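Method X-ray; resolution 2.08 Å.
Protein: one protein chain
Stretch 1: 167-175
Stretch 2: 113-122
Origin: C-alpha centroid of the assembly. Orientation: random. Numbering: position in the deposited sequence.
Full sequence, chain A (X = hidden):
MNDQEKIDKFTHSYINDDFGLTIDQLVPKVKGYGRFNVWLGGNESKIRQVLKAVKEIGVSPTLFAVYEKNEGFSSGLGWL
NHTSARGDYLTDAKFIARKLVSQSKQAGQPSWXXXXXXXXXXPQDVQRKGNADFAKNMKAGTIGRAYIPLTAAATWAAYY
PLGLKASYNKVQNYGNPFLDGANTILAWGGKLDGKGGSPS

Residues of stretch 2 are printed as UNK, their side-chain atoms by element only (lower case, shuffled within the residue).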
# COMPACT_ATOMS: atom_id res chain seq x y z
N SER A 167 16.76 7.12 -14.11
CA SER A 167 16.98 7.72 -15.42
C SER A 167 15.92 8.76 -15.76
O SER A 167 16.18 9.65 -16.58
CB SER A 167 17.02 6.63 -16.50
OG SER A 167 16.11 5.59 -16.20
N TYR A 168 14.74 8.68 -15.15
CA TYR A 168 13.65 9.61 -15.42
C TYR A 168 13.53 10.70 -14.36
O TYR A 168 13.58 11.89 -14.68
CB TYR A 168 12.33 8.84 -15.56
CG TYR A 168 12.18 8.15 -16.90
CD1 TYR A 168 12.81 6.94 -17.15
CD2 TYR A 168 11.41 8.71 -17.91
CE1 TYR A 168 12.68 6.31 -18.38
CE2 TYR A 168 11.27 8.09 -19.14
CZ TYR A 168 11.91 6.89 -19.36
OH TYR A 168 11.78 6.26 -20.58
N ASN A 169 13.37 10.31 -13.09
CA ASN A 169 13.19 11.30 -12.03
C ASN A 169 14.49 11.97 -11.61
O ASN A 169 14.45 13.00 -10.92
CB ASN A 169 12.53 10.65 -10.80
CG ASN A 169 13.43 9.66 -10.09
OD1 ASN A 169 14.50 10.02 -9.60
ND2 ASN A 169 12.99 8.41 -10.00
N LYS A 170 15.64 11.42 -12.00
CA LYS A 170 16.96 12.04 -11.83
C LYS A 170 17.40 12.11 -10.37
O LYS A 170 18.36 12.84 -10.06
CB LYS A 170 17.01 13.44 -12.43
CG LYS A 170 16.59 13.51 -13.89
CD LYS A 170 17.40 12.56 -14.76
CE LYS A 170 17.34 12.96 -16.22
NZ LYS A 170 18.12 12.03 -17.09
N VAL A 171 16.74 11.40 -9.46
CA VAL A 171 17.10 11.39 -8.05
C VAL A 171 17.55 10.01 -7.58
O VAL A 171 18.55 9.88 -6.87
CB VAL A 171 15.95 11.91 -7.17
CG1 VAL A 171 16.19 11.54 -5.71
CG2 VAL A 171 15.80 13.41 -7.32
N GLN A 172 16.82 8.96 -7.98
CA GLN A 172 17.12 7.61 -7.53
C GLN A 172 16.04 6.64 -7.98
O GLN A 172 14.97 7.05 -8.44
CB GLN A 172 17.25 7.56 -6.01
CG GLN A 172 15.93 7.84 -5.29
CD GLN A 172 16.00 7.56 -3.81
OE1 GLN A 172 16.82 8.13 -3.09
NE2 GLN A 172 15.14 6.67 -3.34
N ASN A 173 16.31 5.34 -7.85
CA ASN A 173 15.32 4.32 -8.17
C ASN A 173 14.38 4.12 -6.98
O ASN A 173 14.84 3.84 -5.87
CB ASN A 173 16.00 3.01 -8.55
CG ASN A 173 16.83 3.12 -9.81
OD1 ASN A 173 16.39 3.71 -10.80
ND2 ASN A 173 18.03 2.56 -9.78
N TYR A 174 13.09 4.29 -7.21
CA TYR A 174 12.07 4.03 -6.21
C TYR A 174 11.38 2.71 -6.52
O TYR A 174 11.19 2.34 -7.68
CB TYR A 174 11.03 5.15 -6.16
CG TYR A 174 11.59 6.53 -5.87
CD1 TYR A 174 11.75 6.98 -4.57
CD2 TYR A 174 11.95 7.37 -6.91
CE1 TYR A 174 12.25 8.24 -4.31
CE2 TYR A 174 12.45 8.64 -6.66
CZ TYR A 174 12.60 9.07 -5.36
OH TYR A 174 13.11 10.32 -5.10
N GLY A 175 11.00 1.99 -5.47
CA GLY A 175 10.22 0.78 -5.64
C GLY A 175 8.78 1.09 -5.99
O GLY A 175 8.30 2.22 -5.87
N UNK A 113 5.34 15.49 -9.87
CA UNK A 113 6.76 15.79 -9.70
C UNK A 113 7.11 15.85 -8.23
O UNK A 113 6.27 16.14 -7.38
c UNK A 113 5.54 20.66 -8.59
c UNK A 113 5.32 18.83 -10.10
c UNK A 113 4.80 19.97 -9.53
o UNK A 113 5.03 21.80 -8.02
c UNK A 113 6.80 20.22 -8.24
c UNK A 113 6.58 18.36 -9.76
c UNK A 113 7.15 17.11 -10.40
c UNK A 113 7.31 19.07 -8.82
N UNK A 114 8.38 15.56 -7.93
CA UNK A 114 8.89 15.54 -6.57
C UNK A 114 9.11 16.97 -6.09
O UNK A 114 10.06 17.64 -6.52
c UNK A 114 10.18 14.72 -6.51
c UNK A 114 10.82 14.71 -5.14
o UNK A 114 10.27 15.33 -4.20
o UNK A 114 11.89 14.08 -4.99
N UNK A 115 8.23 17.44 -5.20
CA UNK A 115 8.32 18.81 -4.71
C UNK A 115 9.66 19.12 -4.05
O UNK A 115 9.96 20.30 -3.84
c UNK A 115 7.18 19.08 -3.72
N UNK A 116 10.46 18.11 -3.72
CA UNK A 116 11.74 18.33 -3.08
C UNK A 116 12.92 18.21 -4.02
O UNK A 116 14.03 18.67 -3.71
N UNK A 117 12.70 17.60 -5.19
CA UNK A 117 13.71 17.46 -6.25
C UNK A 117 12.97 17.66 -7.58
O UNK A 117 12.68 16.70 -8.30
o UNK A 117 16.67 16.85 -5.74
c UNK A 117 14.44 16.12 -6.18
n UNK A 117 15.72 15.48 -4.24
c UNK A 117 15.71 16.18 -5.36
N UNK A 118 12.69 18.92 -7.89
CA UNK A 118 11.75 19.25 -8.96
C UNK A 118 12.36 18.86 -10.30
O UNK A 118 13.33 19.46 -10.76
c UNK A 118 10.46 22.56 -7.40
c UNK A 118 10.43 21.07 -10.07
c UNK A 118 10.75 21.08 -7.58
c UNK A 118 11.38 20.73 -8.93
N UNK A 119 11.77 17.85 -10.95
CA UNK A 119 12.07 17.51 -12.33
C UNK A 119 10.74 17.25 -13.02
O UNK A 119 10.07 16.25 -12.72
c UNK A 119 12.99 16.29 -12.47
c UNK A 119 14.30 16.52 -11.73
c UNK A 119 13.25 15.98 -13.94
N UNK A 120 10.34 18.15 -13.92
CA UNK A 120 9.12 17.97 -14.69
C UNK A 120 9.43 17.09 -15.89
O UNK A 120 10.15 17.51 -16.81
c UNK A 120 8.56 19.33 -15.14
c UNK A 120 8.95 21.45 -13.69
n UNK A 120 7.35 20.09 -13.06
n UNK A 120 8.34 21.93 -12.56
c UNK A 120 7.38 21.09 -12.19
c UNK A 120 8.33 20.29 -14.01
N UNK A 121 8.90 15.87 -15.89
CA UNK A 121 9.18 14.93 -16.98
C UNK A 121 7.99 14.08 -17.40
O UNK A 121 8.07 13.46 -18.46
c UNK A 121 9.99 13.06 -15.46
c UNK A 121 9.36 11.32 -13.38
c UNK A 121 9.10 10.95 -14.68
c UNK A 121 9.92 12.55 -13.10
c UNK A 121 10.33 14.00 -16.59
c UNK A 121 10.24 13.41 -14.14
c UNK A 121 9.42 11.82 -15.72
N UNK A 122 6.92 13.99 -16.62
CA UNK A 122 5.82 13.10 -17.01
C UNK A 122 5.07 13.71 -18.20
O UNK A 122 4.65 14.88 -18.13
c UNK A 122 5.65 12.26 -14.66
c UNK A 122 4.88 12.86 -15.83
c UNK A 122 3.74 11.94 -16.25
O HOH W 1 12.46 12.20 -6.78
O HOH W 2 12.76 14.07 -9.13

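Position 113 has eight side-chain atoms: one carbon, then a ring of six carbons bearing one oxygen. A phenol ring identifies Tyr113. It lies out of reach of stretch 1 and touches a crystal neighbour.

Position 114 has two carbons, the second carrying two oxygens. One of these oxygens lies 4.0 Å from Tyr174 OH, too far for a direct hydrogen bond. This is a carboxylate on a single methylene, so the residue is Asp114, and the oxygen near Tyr174 is OD2. Its CA-to-CB bond points toward stretch 1. Water 1 bridges the two, giving a proton to Asp114 OD2 at 2.7 Å and lying 2.6 Å from Tyr174 OH. OD1 serves its own stretch.

Position 115 has one side-chain carbon and no more. It is Ala115, out of reach of stretch 1.

Position 116 has no side-chain atoms, which makes it Gly116. Its N donates to Asp114 OD1 at 2.8 Å. The carboxylate thus holds the turn that begins at its own residue.

Position 117 has two carbons, the second carrying one oxygen and one nitrogen. The first carbon, CB, packs tightly against Val171 CG2, at 3.2 Å. This short amide is Asn117. It closes a type I turn, with Asn117 N donating to Asp114 O at 3.0 Å. The amide makes no hydrogen bond to stretch 1.

Position 118 has four carbons, forked at the first, with one arm two carbons long. That pattern is Ile118. Its CA-to-CB bond points away from stretch 1, and the residue touches a crystal neighbour.

Position 119 has three carbons, one carrying the other two. A branch carbon lies 3.6 Å from Asn169 O. The fork at the first carbon identifies Val119, with chi1 in t. Its CA-to-CB bond points toward stretch 1. The branch near Asn169 is CG2, which also lies 4.2 Å from Lys170 CB.

Position 120 has one carbon and a five-membered ring of three carbons and two nitrogens. The imidazole identifies His120. It is out of reach of stretch 1.

Position 121 has one carbon and a ring of six carbons, with no oxygen. One ring carbon is 3.7 Å from Tyr168 O, and another is 3.7 Å from Asn169 CA. It is Phe121, chi1 in p, and these carbons are CD2 and CE2. One ring face receives Tyr168 O and Asn169 N. CE1 meets Tyr168 CB at 4.0 Å.

Position 122 has three carbons, one carrying two. It is Val122, buried but without contact to stretch 1.

The contact is mostly packing, and 325 Å² is buried in all. No direct hydrogen bond crosses it. Phe121 and Val119 lie against the end of the helix, where Lys170 leaves helical geometry with positive phi. Asn169 OD1 accepts from Val171 N at 2.6 Å and from Gln172 N at 3.0 Å, and so steadies the bend that follows. Beyond it, Val171 meets Asn117. Water supplies the polar links: water 1 joins Asp114 to Tyr174, while water 2 lies 2.8 Å from Asn117 O and 2.7 Å from Asn169 O.

Stretch 2 113-122: YDAGNIVHFV
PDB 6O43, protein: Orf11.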